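Side-chain contacts in beta-fructofuranosidase (Arthrobacter, PDB 3WPU), which belongs to the levansucrase/invertase family, whose members are built around a five-bladed beta-propeller: residues T231-G236 against F242-P247; P326-N331 against S349-I354. All coordinates share one frame; numbering follows the deposited sequence. Where two conformers were deposited one is given.

Contact 1: T231-G236 against F242-P247; sequences TYYQTG and FNFRDP
F242 lays one face of its ring over the backbone that joins T235 to G236. F242 contributes the largest share of the buried surface, split between this peptide and Q234. G236 N stands 3.4 Å above the ring plane, offset toward the rim, with T235 C beside it over the same face. Having no side chain, G236 brings its own CA within 3.4 Å of F242 CD2. The torsion of F242 suits this approach: CG lies between the backbone N and the carbonyl carbon (chi1 75°). Beyond the CD1 rim, on the same side of the ring plane, Q234 O comes obliquely to 3.1 Å from F242 CD1, a short carbon-to-oxygen contact.

Two further contacts are made by side chains. The extended chain of Q234 carries its amide past the base of F242, where OE1 is 3.5 Å from F242 CB and the amide plane is turned 78° from the ring. The polar atoms of this amide are engaged elsewhere, OE1 by N239 ND2 and NE2 by M269 O. Y233 CB meets F244 CE1 at 4.2 Å, arriving at the edge of the F244 ring near its plane, while the hydroxyl of Y233 is hydrogen-bonded to L324 O.

The polar link across the contact is indirect. Water 1 donates to Q234 O at 2.9 Å and to N243 O at 2.8 Å, spending both of its protons on the two backbones. No direct hydrogen bond joins 231-236 to 242-247. The chemistry therefore implies a buried contact in which a ring lies nearly flat on a peptide and a water bridges two carbonyl oxygens, both acceptors, that could not bond to each other.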
loop_
_atom_site.group_PDB
_atom_site.type_symbol
_atom_site.label_atom_id
_atom_site.label_comp_id
_atom_site.label_asym_id
_atom_site.label_seq_id
_atom_site.Cartn_x
_atom_site.Cartn_y
_atom_site.Cartn_z
ATOM N N THR A 231 10.157 -17.745 -13.239
ATOM C CA THR A 231 11.460 -17.227 -13.651
ATOM C C THR A 231 11.794 -15.916 -12.947
ATOM O O THR A 231 12.915 -15.743 -12.473
ATOM C CB THR A 231 11.511 -17.048 -15.183
ATOM O OG1 THR A 231 11.327 -18.325 -15.795
ATOM C CG2 THR A 231 12.848 -16.500 -15.619
ATOM N N TYR A 232 10.821 -15.007 -12.863
ATOM C CA TYR A 232 10.976 -13.756 -12.126
ATOM C C TYR A 232 10.300 -13.806 -10.749
ATOM O O TYR A 232 10.843 -13.292 -9.786
ATOM C CB TYR A 232 10.365 -12.599 -12.911
ATOM C CG TYR A 232 11.010 -12.342 -14.267
ATOM C CD1 TYR A 232 12.383 -12.326 -14.419
ATOM C CD2 TYR A 232 10.236 -12.053 -15.348
ATOM C CE1 TYR A 232 12.963 -12.061 -15.644
ATOM C CE2 TYR A 232 10.810 -11.791 -16.578
ATOM C CZ TYR A 232 12.176 -11.803 -16.706
ATOM O OH TYR A 232 12.777 -11.527 -17.950
ATOM N N TYR A 233 9.105 -14.380 -10.703
ATOM C CA TYR A 233 8.291 -14.380 -9.469
ATOM C C TYR A 233 8.027 -15.806 -9.063
ATOM O O TYR A 233 7.607 -16.645 -9.880
ATOM C CB TYR A 233 7.023 -13.517 -9.667
ATOM C CG TYR A 233 7.422 -12.191 -10.189
ATOM C CD1 TYR A 233 8.135 -11.301 -9.400
ATOM C CD2 TYR A 233 7.241 -11.871 -11.533
ATOM C CE1 TYR A 233 8.582 -10.099 -9.876
ATOM C CE2 TYR A 233 7.684 -10.670 -12.033
ATOM C CZ TYR A 233 8.385 -9.797 -11.231
ATOM O OH TYR A 233 8.892 -8.627 -11.731
ATOM N N GLN A 234 8.319 -16.084 -7.789
ATOM C CA GLN A 234 8.220 -17.417 -7.221
ATOM C C GLN A 234 6.795 -17.991 -7.303
ATOM O O GLN A 234 5.819 -17.273 -7.121
ATOM C CB GLN A 234 8.639 -17.360 -5.757
ATOM C CG GLN A 234 8.948 -18.710 -5.152
ATOM C CD GLN A 234 9.249 -18.627 -3.669
ATOM O OE1 GLN A 234 8.473 -18.054 -2.916
ATOM N NE2 GLN A 234 10.401 -19.189 -3.247
ATOM N N THR A 235 6.700 -19.291 -7.580
ATOM C CA THR A 235 5.413 -19.966 -7.706
ATOM C C THR A 235 5.130 -20.865 -6.499
ATOM O O THR A 235 6.002 -21.112 -5.674
ATOM C CB THR A 235 5.380 -20.902 -8.911
ATOM O OG1 THR A 235 6.346 -21.937 -8.699
ATOM C CG2 THR A 235 5.681 -20.153 -10.210
ATOM N N GLY A 236 3.913 -21.396 -6.446
ATOM C CA GLY A 236 3.514 -22.330 -5.382
ATOM C C GLY A 236 4.307 -23.644 -5.421
ATOM O O GLY A 236 4.546 -24.270 -4.393
ATOM N N PHE A 242 4.393 -18.963 -1.090
ATOM C CA PHE A 242 4.849 -17.838 -1.888
ATOM C C PHE A 242 3.916 -16.641 -1.790
ATOM O O PHE A 242 2.722 -16.805 -1.586
ATOM C CB PHE A 242 5.003 -18.234 -3.367
ATOM C CG PHE A 242 3.700 -18.384 -4.133
ATOM C CD1 PHE A 242 3.410 -17.519 -5.184
ATOM C CD2 PHE A 242 2.785 -19.407 -3.852
ATOM C CE1 PHE A 242 2.259 -17.674 -5.929
ATOM C CE2 PHE A 242 1.611 -19.547 -4.579
ATOM C CZ PHE A 242 1.346 -18.683 -5.628
ATOM N N ASN A 243 4.489 -15.448 -1.945
ATOM C CA ASN A 243 3.770 -14.186 -1.970
ATOM C C ASN A 243 3.616 -13.683 -3.388
ATOM O O ASN A 243 4.561 -13.732 -4.161
ATOM C CB ASN A 243 4.552 -13.156 -1.154
ATOM C CG ASN A 243 4.783 -13.615 0.272
ATOM O OD1 ASN A 243 5.918 -13.835 0.716
ATOM N ND2 ASN A 243 3.714 -13.747 0.987
ATOM N N PHE A 244 2.432 -13.179 -3.706
ATOM C CA PHE A 244 2.143 -12.650 -5.065
ATOM C C PHE A 244 0.846 -11.884 -4.958
ATOM O O PHE A 244 -0.219 -12.480 -4.845
ATOM C CB PHE A 244 2.050 -13.764 -6.116
ATOM C CG PHE A 244 1.953 -13.237 -7.525
ATOM C CD1 PHE A 244 3.091 -12.915 -8.240
ATOM C CD2 PHE A 244 0.715 -13.077 -8.121
ATOM C CE1 PHE A 244 2.978 -12.385 -9.521
ATOM C CE2 PHE A 244 0.604 -12.583 -9.404
ATOM C CZ PHE A 244 1.742 -12.240 -10.100
ATOM N N ARG A 245 0.938 -10.572 -4.855
ATOM C CA ARG A 245 -0.243 -9.750 -4.584
ATOM C C ARG A 245 0.022 -8.265 -4.680
ATOM O O ARG A 245 1.170 -7.842 -4.869
ATOM C CB ARG A 245 -0.787 -10.082 -3.159
ATOM C CG ARG A 245 0.190 -9.881 -2.021
ATOM C CD ARG A 245 -0.513 -10.201 -0.696
ATOM N NE ARG A 245 0.393 -10.163 0.435
ATOM C CZ ARG A 245 1.196 -11.141 0.830
ATOM N NH1 ARG A 245 1.214 -12.318 0.220
ATOM N NH2 ARG A 245 1.958 -10.961 1.900
ATOM N N ASP A 246 -1.064 -7.500 -4.565
ATOM C CA ASP A 246 -1.082 -6.053 -4.312
ATOM C C ASP A 246 -0.672 -5.203 -5.548
ATOM O O ASP A 246 0.313 -4.468 -5.463
ATOM C CB ASP A 246 -0.156 -5.658 -3.165
ATOM C CG ASP A 246 -0.466 -6.376 -1.840
ATOM O OD1 ASP A 246 -1.556 -6.956 -1.709
ATOM O OD2 ASP A 246 0.464 -6.426 -0.961
ATOM N N PRO A 247 -1.465 -5.250 -6.627
ATOM C CA PRO A 247 -1.140 -4.461 -7.839
ATOM C C PRO A 247 -1.401 -2.953 -7.655
ATOM O O PRO A 247 -2.490 -2.542 -7.221
ATOM C CB PRO A 247 -2.112 -5.021 -8.879
ATOM C CG PRO A 247 -3.277 -5.475 -8.076
ATOM C CD PRO A 247 -2.647 -6.105 -6.873
HETATM O O HOH W 1 6.012 -14.486 -6.433
#

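Contact 2: P326-N331 against S349-I354; sequences PILSAN and SYLFTI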
loop_
_atom_site.group_PDB
_atom_site.type_symbol
_atom_site.label_atom_id
_atom_site.label_comp_id
_atom_site.label_asym_id
_atom_site.label_seq_id
_atom_site.Cartn_x
_atom_site.Cartn_y
_atom_site.Cartn_z
ATOM N N PRO A 326 12.086 -8.267 -11.821
ATOM C CA PRO A 326 11.845 -7.536 -10.584
ATOM C C PRO A 326 12.674 -6.259 -10.444
ATOM O O PRO A 326 13.830 -6.181 -10.931
ATOM C CB PRO A 326 12.251 -8.545 -9.478
ATOM C CG PRO A 326 12.407 -9.864 -10.138
ATOM C CD PRO A 326 12.673 -9.600 -11.602
ATOM N N ILE A 327 12.098 -5.243 -9.837
ATOM C CA ILE A 327 12.846 -3.980 -9.608
ATOM C C ILE A 327 13.582 -3.896 -8.287
ATOM O O ILE A 327 14.536 -3.107 -8.164
ATOM C CB ILE A 327 11.988 -2.705 -9.824
ATOM C CG1 ILE A 327 10.717 -2.723 -8.955
ATOM C CG2 ILE A 327 11.609 -2.555 -11.293
ATOM C CD1 ILE A 327 9.963 -1.406 -8.941
ATOM N N LEU A 328 13.148 -4.660 -7.283
ATOM C CA LEU A 328 13.836 -4.708 -5.997
ATOM C C LEU A 328 13.756 -6.129 -5.442
ATOM O O LEU A 328 12.717 -6.804 -5.587
ATOM C CB LEU A 328 13.194 -3.735 -5.015
ATOM C CG LEU A 328 13.859 -3.632 -3.638
ATOM C CD1 LEU A 328 15.121 -2.784 -3.709
ATOM C CD2 LEU A 328 12.900 -3.131 -2.563
ATOM N N SER A 329 14.872 -6.618 -4.933
ATOM C CA SER A 329 14.907 -7.894 -4.201
ATOM C C SER A 329 15.460 -7.651 -2.831
ATOM O O SER A 329 16.322 -6.787 -2.641
ATOM C CB SER A 329 15.758 -8.953 -4.905
ATOM O OG SER A 329 17.107 -8.521 -5.106
ATOM N N ALA A 330 14.951 -8.438 -1.876
ATOM C CA ALA A 330 15.362 -8.424 -0.495
ATOM C C ALA A 330 15.819 -9.826 -0.034
ATOM O O ALA A 330 15.459 -10.305 1.066
ATOM C CB ALA A 330 14.208 -7.924 0.362
ATOM N N ASN A 331 16.601 -10.478 -0.885
ATOM C CA ASN A 331 17.082 -11.837 -0.617
ATOM C C ASN A 331 17.963 -11.861 0.613
ATOM O O ASN A 331 18.876 -11.044 0.764
ATOM C CB ASN A 331 17.822 -12.432 -1.816
ATOM C CG ASN A 331 16.930 -12.577 -3.036
ATOM O OD1 ASN A 331 15.716 -12.485 -2.960
ATOM N ND2 ASN A 331 17.553 -12.759 -4.188
ATOM N N SER A 349 12.091 8.577 -8.744
ATOM C CA SER A 349 11.157 7.516 -8.455
ATOM C C SER A 349 11.381 7.070 -7.013
ATOM O O SER A 349 12.489 6.642 -6.669
ATOM C CB SER A 349 11.416 6.331 -9.384
ATOM O OG SER A 349 10.604 5.226 -9.038
ATOM N N TYR A 350 10.345 7.181 -6.188
ATOM C CA TYR A 350 10.349 6.636 -4.828
ATOM C C TYR A 350 9.541 5.346 -4.840
ATOM O O TYR A 350 8.369 5.352 -5.226
ATOM C CB TYR A 350 9.719 7.613 -3.844
ATOM C CG TYR A 350 10.606 8.786 -3.522
ATOM C CD1 TYR A 350 11.506 8.740 -2.456
ATOM C CD2 TYR A 350 10.613 9.922 -4.333
ATOM C CE1 TYR A 350 12.349 9.809 -2.174
ATOM C CE2 TYR A 350 11.452 11.002 -4.042
ATOM C CZ TYR A 350 12.318 10.940 -2.980
ATOM O OH TYR A 350 13.178 12.002 -2.700
ATOM N N LEU A 351 10.152 4.254 -4.397
ATOM C CA LEU A 351 9.442 3.010 -4.268
ATOM C C LEU A 351 9.219 2.874 -2.766
ATOM O O LEU A 351 10.190 2.888 -2.016
ATOM C CB LEU A 351 10.283 1.850 -4.793
ATOM C CG LEU A 351 9.886 0.435 -4.365
ATOM C CD1 LEU A 351 8.460 0.129 -4.741
ATOM C CD2 LEU A 351 10.833 -0.621 -4.907
ATOM N N PHE A 352 7.962 2.822 -2.358
ATOM C CA PHE A 352 7.606 2.572 -0.959
ATOM C C PHE A 352 6.996 1.181 -0.822
ATOM O O PHE A 352 6.200 0.749 -1.632
ATOM C CB PHE A 352 6.632 3.616 -0.441
ATOM C CG PHE A 352 7.209 4.993 -0.297
ATOM C CD1 PHE A 352 8.163 5.265 0.686
ATOM C CD2 PHE A 352 6.830 6.012 -1.167
ATOM C CE1 PHE A 352 8.660 6.528 0.859
ATOM C CE2 PHE A 352 7.344 7.285 -1.002
ATOM C CZ PHE A 352 8.283 7.538 -0.011
ATOM N N THR A 353 7.336 0.511 0.275
ATOM C CA THR A 353 6.805 -0.808 0.543
ATOM C C THR A 353 6.650 -0.913 2.058
ATOM O O THR A 353 7.146 -0.058 2.790
ATOM C CB THR A 353 7.714 -1.897 -0.079
ATOM O OG1 THR A 353 7.088 -3.188 -0.010
ATOM C CG2 THR A 353 9.081 -1.920 0.590
ATOM N N ILE A 354 5.908 -1.915 2.471
ATOM C CA ILE A 354 5.591 -2.154 3.884
ATOM C C ILE A 354 6.167 -3.491 4.311
ATOM O O ILE A 354 6.077 -4.452 3.554
ATOM C CB ILE A 354 4.055 -2.204 4.061
ATOM C CG1 ILE A 354 3.352 -1.109 3.210
ATOM C CG2 ILE A 354 3.713 -2.116 5.533
ATOM C CD1 ILE A 354 3.804 0.300 3.469
#
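L351 reaches from its strand to L328 and I327, and a single methyl group does all the close touching. Its CB starts out toward the 326-331 segment but is still 5.3 Å from I327 CD1 and makes no close contact there. At CG, set anti to the backbone N (chi1 162°), the side chain forks. The CD2 branch continues the line of the chain away from CA, which makes it the far-reaching methyl; CD1 folds back nearer its own backbone and remains 4.7 Å from I327 CD1. CD2 is thus the working tip. It meets L328 CB at 3.9 Å and L328 CD2 at 4.0 Å, lying against both the root and one branch of that leucine, and the two leucines cross obliquely. The same methyl touches I327 CD1 at 4.2 Å, and that isoleucine reaches it with the extended end of its own chain (chi2 170°). Seen from L351 CD2, the directions to I327 CD1 and L328 CB are nearly at right angles, so the methyl sits in the corner between two consecutive side chains.

Consecutive residues of a regular strand would point to opposite faces. Here I327 and L328 both face V308 in a classic beta bulge, and both send CB toward L351. The contact is purely apolar, with all three touching residues buried.

L351 also packs on P340 and I342 of strand 340-345, and L328 on F373 of strand 369-375, the two neighbours of strand 348-355 in its antiparallel sheet. On the other side of the contact, strand 321-331 lies between 26-27 and 305-313 in a separate mixed sheet. I327, L328 and L351 therefore pack side chains of the two sheets together, consistent with adjoining blades of a propeller, and no helix intervenes.

Followed from the N terminus, the chain leaves strand 213-226 and soon reaches contact 1, which closes a short loop with only five residues between its segments, just as strand 245-250 begins. Strands 260-266 and 305-313 follow before contact 2 opens on strand 321-331; it closes a wider loop that includes strand 340-345. The two lie in series, neither nested nor crossing. Both reach the same mixed sheet, contact 1 just ahead of 245-250, one of its two outermost strands, and contact 2 at strand 321-331, from which contact 2 passes on to the antiparallel sheet of 348-355. They also touch directly, Y232 O packing on P326 CG at 3.8 Å.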